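Local structure of prolyl 4-hydroxylase (Paramecium bursaria Chlorella virus 1, 5C5T) at residues 56-62 and 88-94; 154-160 and 187-193. The protein probably hydroxylates proline residues of collagen-like proteins as a metal-dependent, 2-oxoglutarate-using dioxygenase of the prolyl 4-hydroxylase family. One frame throughout, in Å; residues are numbered along the deposited sequence.

How the contacts relate
From the N terminus, the chain first runs along edge strand 38-41 and then through helix 47-59, whose end enters contact 1. There 56-62 meets 88-94 at the end of strand 86-89, closing a loop of 25 residues and tying the helix to the other edge of the main antiparallel sheet. Contact 2 follows in series: strand 153-160 leaves the middle of that sheet, the chain passes through strands 172-174 and 179-181, and 188-192 returns beside it. The two closures neither nest nor cross. Their centres lie about 19 Å apart, contact 1 at the periphery and contact 2 near the centre of the chain.

Contact 1. Residues 56-62 and 88-94; sequences AAIKKGL and TWFMPGE
Two bends in Lys-60, at chi3 (64°) and chi4 (69°), fold its chain over the ring of Phe-90 and deliver NZ to Glu-94, which reaches it from the opposite direction on an extended chain. The lysine stands just past the last residue of helix 47-59, where a Schellman motif ends the helix at Gly-61, and the contact fastens this end to edge strand 86-89 and the turn after it. Lys-60 CE sits over the centre of the Phe-90 ring, 3.7 Å above its plane, in a CH-pi contact, and NZ lies over the same face, 4.5 Å from the centroid, in a cation-pi interaction. The ammonium has two further partners: Lys-60 NZ donates to Trp-89 O at 2.8 Å, tilted 29° from the carbonyl plane, and forms a salt bridge with Glu-94 OE2 at 2.9 Å, using the syn lone pair of that oxygen. Its bond to Glu-94 OE1 is weak. The nearby carboxylate probably steadies the positive charge over the ring.

At the edge of the same ring the helix itself closes in, with Ala-57 N near the ring plane and Ala-57 CB 4.0 Å from Phe-90 CZ; Ala-56 CB packs beside CE2. Thr-88 touches both the helix and the lysine. Its CG2 is 3.9 Å from Ala-57 CB, while the Thr-88 and Lys-60 side chains cross at about a right angle, with OG1 3.5 Å from Lys-60 CE. Strand 120-129 flanks the ring through Val-126. Glu-94 closes a type II turn that begins at Met-91, and across it Met-91 N also donates to Glu-94 OE1 at 2.8 Å, nearly along the C-O axis, which should help fix the rotation of the carboxylate whose OE2 takes the lysine.

Contact 2. Residues 154-160 and 187-193; sequences LATLMVY and TSIFFWV. With AKG (2-oxoglutaric acid), chain C.
This is an antiparallel strand pair, 153-160 with 188-192, inside the main sheet of the double-stranded beta-helix (jelly-roll) core of 2-oxoglutarate dioxygenases, close to the bound 2-oxoglutarate and zinc. Thr-156 with Phe-191 and Met-158 with Ile-189 are hydrogen-bonded pairs; Ala-155/Trp-192, Leu-157/Phe-190 and Val-159/Ser-188 are non-hydrogen-bonded. The ladder is closed at its ends by Tyr-160 N to Thr-187 O (2.9 Å) and by Val-193 N to Leu-154 O, whose donor stands 44° out of the carbonyl plane. On the other side of 153-160, Leu-154 and Ala-155 form a classic beta bulge facing Ile-224 of strand 217-225.

Thr-156 and Phe-191 share one face of the sheet with Met-158 and Ile-189, and lie side by side, pointing the same way. With chi1 at 56°, Phe-191 CG lies between its backbone N and carbonyl carbon, which swings the ring back over Thr-156: Thr-156 CB is 3.5 Å above the Phe-191 ring plane, offset toward its rim, in a CH-pi contact. Thr-156 OG1 is hydrogen-bonded to the zinc ligand Asp-140, a second-shell bond that probably helps position this carboxylate, and the Phe-191 ring meets His-207, another zinc ligand.

At the far end of the pair Tyr-160 reaches past Thr-187 to Ile-189, Tyr-160 CE2 lying 3.9 Å from Ile-189 CG1, and its OH is hydrogen-bonded to Thr-172 OG1, itself hydrogen-bonded to 2-oxoglutarate. On the opposite face Ala-155 CB packs at 3.6 Å from Phe-190 CZ, and Phe-190 CE2 lies over the Trp-192 ring. Met-158, on the same face as Thr-156, joins the pocket wall: chi1 and chi2 both near 180° extend the chain to SD, which touches C4 of 2-oxoglutarate at 3.9 Å.

Contact 1. Residues 56-62 and 88-94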
loop_
_atom_site.group_PDB
_atom_site.type_symbol
_atom_site.label_atom_id
_atom_site.label_comp_id
_atom_site.label_asym_id
_atom_site.label_seq_id
_atom_site.Cartn_x
_atom_site.Cartn_y
_atom_site.Cartn_z
ATOM N N ALA A 56 13.985 -10.876 4.728
ATOM C CA ALA A 56 14.916 -9.914 4.149
ATOM C C ALA A 56 14.742 -8.585 4.872
ATOM O O ALA A 56 15.740 -7.935 5.186
ATOM C CB ALA A 56 14.701 -9.761 2.632
ATOM N N ALA A 57 13.504 -8.197 5.175
ATOM C CA ALA A 57 13.263 -6.946 5.901
ATOM C C ALA A 57 13.801 -7.000 7.384
ATOM O O ALA A 57 14.378 -6.047 7.879
ATOM C CB ALA A 57 11.750 -6.603 5.861
ATOM N N ILE A 58 13.628 -8.134 8.058
ATOM C CA ILE A 58 14.163 -8.318 9.412
ATOM C C ILE A 58 15.684 -8.178 9.362
ATOM O O ILE A 58 16.268 -7.513 10.228
ATOM C CB ILE A 58 13.710 -9.667 9.976
ATOM C CG1 ILE A 58 12.208 -9.621 10.312
ATOM C CG2 ILE A 58 14.498 -10.052 11.245
ATOM C CD1 ILE A 58 11.619 -11.005 10.605
ATOM N N LYS A 59 16.324 -8.769 8.353
ATOM C CA LYS A 59 17.792 -8.657 8.227
ATOM C C LYS A 59 18.265 -7.205 8.025
ATOM O O LYS A 59 19.415 -6.893 8.356
ATOM C CB LYS A 59 18.305 -9.567 7.102
ATOM C CG LYS A 59 18.285 -11.061 7.506
ATOM C CD LYS A 59 19.264 -11.893 6.668
ATOM C CE LYS A 59 19.250 -13.372 7.056
ATOM N NZ LYS A 59 18.291 -14.144 6.211
ATOM N N LYS A 60 17.378 -6.333 7.538
ATOM C CA LYS A 60 17.663 -4.903 7.375
ATOM C C LYS A 60 17.314 -4.062 8.600
ATOM O O LYS A 60 17.463 -2.827 8.569
ATOM C CB LYS A 60 16.917 -4.364 6.147
ATOM C CG LYS A 60 17.474 -4.890 4.862
ATOM C CD LYS A 60 16.431 -4.851 3.732
ATOM C CE LYS A 60 15.938 -3.464 3.327
ATOM N NZ LYS A 60 16.962 -2.659 2.643
ATOM N N GLY A 61 16.819 -4.701 9.657
ATOM C CA GLY A 61 16.595 -4.042 10.921
ATOM C C GLY A 61 15.144 -3.746 11.248
ATOM O O GLY A 61 14.881 -2.961 12.180
ATOM N N LEU A 62 14.211 -4.365 10.529
ATOM C CA LEU A 62 12.782 -3.987 10.681
ATOM C C LEU A 62 12.335 -3.989 12.132
ATOM O O LEU A 62 11.567 -3.116 12.530
ATOM C CB LEU A 62 11.860 -4.905 9.865
ATOM C CG LEU A 62 10.354 -4.685 9.959
ATOM C CD1 LEU A 62 10.010 -3.319 9.400
ATOM C CD2 LEU A 62 9.577 -5.792 9.221
ATOM N N THR A 88 11.230 -0.198 6.797
ATOM C CA THR A 88 12.472 -0.194 6.050
ATOM C C THR A 88 12.204 -0.063 4.553
ATOM O O THR A 88 11.063 -0.257 4.098
ATOM C CB THR A 88 13.314 -1.452 6.369
ATOM O OG1 THR A 88 14.609 -1.324 5.793
ATOM C CG2 THR A 88 12.637 -2.760 5.887
ATOM N N TRP A 89 13.222 0.367 3.816
ATOM C CA TRP A 89 13.140 0.566 2.359
ATOM C C TRP A 89 14.056 -0.343 1.558
ATOM O O TRP A 89 15.176 -0.586 1.962
ATOM C CB TRP A 89 13.499 1.997 1.970
ATOM C CG TRP A 89 12.614 3.048 2.564
ATOM C CD1 TRP A 89 12.832 3.730 3.723
ATOM C CD2 TRP A 89 11.402 3.606 1.984
ATOM N NE1 TRP A 89 11.833 4.670 3.915
ATOM C CE2 TRP A 89 10.937 4.596 2.876
ATOM C CE3 TRP A 89 10.684 3.370 0.819
ATOM C CZ2 TRP A 89 9.765 5.324 2.636
ATOM C CZ3 TRP A 89 9.510 4.104 0.576
ATOM C CH2 TRP A 89 9.085 5.074 1.464
ATOM N N PHE A 90 13.590 -0.757 0.380
ATOM C CA PHE A 90 14.363 -1.603 -0.531
ATOM C C PHE A 90 14.767 -0.812 -1.760
ATOM O O PHE A 90 13.952 -0.049 -2.331
ATOM C CB PHE A 90 13.544 -2.824 -0.952
ATOM C CG PHE A 90 13.416 -3.870 0.114
ATOM C CD1 PHE A 90 12.501 -3.720 1.113
ATOM C CD2 PHE A 90 14.228 -4.988 0.142
ATOM C CE1 PHE A 90 12.389 -4.624 2.132
ATOM C CE2 PHE A 90 14.089 -5.952 1.163
ATOM C CZ PHE A 90 13.156 -5.754 2.166
ATOM N N MET A 91 16.044 -0.938 -2.130
ATOM C CA MET A 91 16.545 -0.396 -3.377
ATOM C C MET A 91 15.976 -1.163 -4.561
ATOM O O MET A 91 15.595 -2.330 -4.413
ATOM C CB MET A 91 18.061 -0.436 -3.422
ATOM C CG MET A 91 18.734 0.343 -2.280
ATOM S SD MET A 91 18.412 2.108 -2.345
ATOM C CE MET A 91 17.232 2.358 -1.063
ATOM N N PRO A 92 15.890 -0.492 -5.720
ATOM C CA PRO A 92 15.505 -1.166 -6.963
ATOM C C PRO A 92 16.406 -2.380 -7.170
ATOM O O PRO A 92 17.627 -2.278 -6.969
ATOM C CB PRO A 92 15.725 -0.102 -8.029
ATOM C CG PRO A 92 15.618 1.215 -7.299
ATOM C CD PRO A 92 16.163 0.940 -5.925
ATOM N N GLY A 93 15.827 -3.538 -7.479
ATOM C CA GLY A 93 16.629 -4.724 -7.742
ATOM C C GLY A 93 17.309 -5.393 -6.552
ATOM O O GLY A 93 18.056 -6.348 -6.718
ATOM N N GLU A 94 17.001 -4.938 -5.330
ATOM C CA GLU A 94 17.648 -5.466 -4.139
ATOM C C GLU A 94 17.253 -6.922 -3.898
ATOM O O GLU A 94 18.067 -7.735 -3.441
ATOM C CB GLU A 94 17.292 -4.605 -2.900
ATOM C CG GLU A 94 17.983 -5.044 -1.648
ATOM C CD GLU A 94 17.796 -4.124 -0.476
ATOM O OE1 GLU A 94 17.476 -2.938 -0.698
ATOM O OE2 GLU A 94 18.019 -4.577 0.684
#

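Contact 2. Residues 154-160 and 187-193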
loop_
_atom_site.group_PDB
_atom_site.type_symbol
_atom_site.label_atom_id
_atom_site.label_comp_id
_atom_site.label_asym_id
_atom_site.label_seq_id
_atom_site.Cartn_x
_atom_site.Cartn_y
_atom_site.Cartn_z
ATOM N N LEU A 154 0.147 8.843 -7.224
ATOM C CA LEU A 154 -1.142 8.625 -7.901
ATOM C C LEU A 154 -1.922 7.413 -7.413
ATOM O O LEU A 154 -3.156 7.406 -7.509
ATOM C CB LEU A 154 -0.911 8.514 -9.383
ATOM C CG LEU A 154 -0.204 9.685 -10.045
ATOM C CD1 LEU A 154 0.014 9.379 -11.487
ATOM C CD2 LEU A 154 -0.994 10.938 -9.958
ATOM N N ALA A 155 -1.220 6.417 -6.916
ATOM C CA ALA A 155 -1.851 5.179 -6.516
ATOM C C ALA A 155 -0.944 4.403 -5.578
ATOM O O ALA A 155 0.287 4.661 -5.475
ATOM C CB ALA A 155 -2.229 4.340 -7.767
ATOM N N THR A 156 -1.550 3.450 -4.897
ATOM C CA THR A 156 -0.889 2.560 -3.958
ATOM C C THR A 156 -1.218 1.104 -4.230
ATOM O O THR A 156 -2.374 0.779 -4.376
ATOM C CB THR A 156 -1.323 2.852 -2.498
ATOM O OG1 THR A 156 -1.153 4.256 -2.155
ATOM C CG2 THR A 156 -0.594 1.972 -1.469
ATOM N N LEU A 157 -0.196 0.224 -4.239
ATOM C CA LEU A 157 -0.397 -1.218 -4.230
ATOM C C LEU A 157 0.261 -1.714 -2.935
ATOM O O LEU A 157 1.452 -1.606 -2.738
ATOM C CB LEU A 157 0.138 -1.872 -5.490
ATOM C CG LEU A 157 -0.329 -3.333 -5.589
ATOM C CD1 LEU A 157 -0.666 -3.818 -7.000
ATOM C CD2 LEU A 157 0.711 -4.204 -4.926
ATOM N N MET A 158 -0.567 -2.223 -2.042
ATOM C CA MET A 158 -0.108 -2.663 -0.727
ATOM C C MET A 158 -0.350 -4.185 -0.624
ATOM O O MET A 158 -1.454 -4.697 -0.929
ATOM C CB MET A 158 -0.831 -1.947 0.414
ATOM C CG MET A 158 -0.388 -2.389 1.808
ATOM S SD MET A 158 -1.368 -1.707 3.163
ATOM C CE MET A 158 -2.997 -2.248 2.715
ATOM N N VAL A 159 0.691 -4.911 -0.208
ATOM C CA VAL A 159 0.588 -6.366 -0.016
ATOM C C VAL A 159 0.662 -6.706 1.444
ATOM O O VAL A 159 1.569 -6.232 2.135
ATOM C CB VAL A 159 1.711 -7.133 -0.761
ATOM C CG1 VAL A 159 1.398 -8.627 -0.749
ATOM C CG2 VAL A 159 1.903 -6.640 -2.116
ATOM N N TYR A 160 -0.280 -7.517 1.942
ATOM C CA TYR A 160 -0.169 -8.055 3.326
ATOM C C TYR A 160 0.816 -9.213 3.329
ATOM O O TYR A 160 0.582 -10.227 2.653
ATOM C CB TYR A 160 -1.532 -8.539 3.866
ATOM C CG TYR A 160 -2.618 -7.465 3.900
ATOM C CD1 TYR A 160 -2.542 -6.421 4.759
ATOM C CD2 TYR A 160 -3.703 -7.533 3.038
ATOM C CE1 TYR A 160 -3.533 -5.421 4.784
ATOM C CE2 TYR A 160 -4.687 -6.540 3.037
ATOM C CZ TYR A 160 -4.586 -5.492 3.921
ATOM O OH TYR A 160 -5.587 -4.525 3.941
ATOM N N THR A 187 -2.390 -11.320 -0.044
ATOM C CA THR A 187 -3.415 -10.483 -0.663
ATOM C C THR A 187 -2.903 -9.086 -0.863
ATOM O O THR A 187 -2.230 -8.552 -0.000
ATOM C CB THR A 187 -4.672 -10.439 0.213
ATOM O OG1 THR A 187 -5.280 -11.757 0.300
ATOM C CG2 THR A 187 -5.701 -9.448 -0.272
ATOM N N SER A 188 -3.227 -8.514 -2.013
ATOM C CA SER A 188 -2.928 -7.094 -2.259
ATOM C C SER A 188 -4.211 -6.268 -2.270
ATOM O O SER A 188 -5.305 -6.749 -2.629
ATOM C CB SER A 188 -2.159 -6.871 -3.592
ATOM O OG SER A 188 -2.932 -7.282 -4.710
ATOM N N ILE A 189 -4.052 -4.986 -1.903
ATOM C CA ILE A 189 -5.083 -3.977 -2.088
ATOM C C ILE A 189 -4.455 -2.888 -2.918
ATOM O O ILE A 189 -3.431 -2.321 -2.539
ATOM C CB ILE A 189 -5.630 -3.368 -0.784
ATOM C CG1 ILE A 189 -6.243 -4.409 0.154
ATOM C CG2 ILE A 189 -6.673 -2.348 -1.105
ATOM C CD1 ILE A 189 -7.485 -5.114 -0.390
ATOM N N PHE A 190 -5.049 -2.627 -4.066
ATOM C CA PHE A 190 -4.724 -1.466 -4.917
ATOM C C PHE A 190 -5.740 -0.321 -4.678
ATOM O O PHE A 190 -6.958 -0.546 -4.679
ATOM C CB PHE A 190 -4.726 -1.862 -6.397
ATOM C CG PHE A 190 -4.516 -0.711 -7.328
ATOM C CD1 PHE A 190 -3.239 -0.303 -7.647
ATOM C CD2 PHE A 190 -5.581 -0.000 -7.827
ATOM C CE1 PHE A 190 -3.029 0.769 -8.510
ATOM C CE2 PHE A 190 -5.386 1.093 -8.680
ATOM C CZ PHE A 190 -4.112 1.475 -9.008
ATOM N N PHE A 191 -5.284 0.927 -4.500
ATOM C CA PHE A 191 -6.236 2.005 -4.501
ATOM C C PHE A 191 -5.687 3.272 -5.117
ATOM O O PHE A 191 -4.494 3.575 -5.035
ATOM C CB PHE A 191 -6.775 2.312 -3.060
ATOM C CG PHE A 191 -5.707 2.632 -2.027
ATOM C CD1 PHE A 191 -5.104 1.628 -1.284
ATOM C CD2 PHE A 191 -5.333 3.974 -1.737
ATOM C CE1 PHE A 191 -4.171 1.930 -0.296
ATOM C CE2 PHE A 191 -4.376 4.259 -0.793
ATOM C CZ PHE A 191 -3.818 3.232 -0.042
ATOM N N TRP A 192 -6.596 4.029 -5.703
ATOM C CA TRP A 192 -6.235 5.314 -6.312
ATOM C C TRP A 192 -6.045 6.386 -5.249
ATOM O O TRP A 192 -6.786 6.455 -4.282
ATOM C CB TRP A 192 -7.305 5.758 -7.325
ATOM C CG TRP A 192 -7.288 4.939 -8.547
ATOM C CD1 TRP A 192 -8.086 3.878 -8.816
ATOM C CD2 TRP A 192 -6.401 5.079 -9.668
ATOM N NE1 TRP A 192 -7.761 3.345 -10.050
ATOM C CE2 TRP A 192 -6.739 4.076 -10.595
ATOM C CE3 TRP A 192 -5.373 5.986 -9.994
ATOM C CZ2 TRP A 192 -6.069 3.929 -11.826
ATOM C CZ3 TRP A 192 -4.717 5.841 -11.222
ATOM C CH2 TRP A 192 -5.070 4.831 -12.113
ATOM N N VAL A 193 -4.993 7.179 -5.412
ATOM C CA VAL A 193 -4.641 8.261 -4.476
ATOM C C VAL A 193 -4.920 9.654 -5.085
ATOM O O VAL A 193 -5.441 10.551 -4.415
ATOM C CB VAL A 193 -3.152 8.126 -4.039
ATOM C CG1 VAL A 193 -2.714 9.346 -3.143
ATOM C CG2 VAL A 193 -2.924 6.859 -3.245
HETATM C C1 AKG C . 0.401 3.330 4.581
HETATM O O1 AKG C . 1.495 2.777 4.908
HETATM O O2 AKG C . 0.441 4.428 3.964
HETATM C C2 AKG C . -0.905 2.740 5.034
HETATM O O5 AKG C . -1.884 3.432 4.964
HETATM C C3 AKG C . -0.952 1.302 5.578
HETATM C C4 AKG C . -2.359 0.851 5.877
HETATM C C5 AKG C . -2.395 -0.376 6.750
HETATM O O3 AKG C . -1.429 -0.638 7.519
HETATM O O4 AKG C . -3.399 -1.149 6.681
#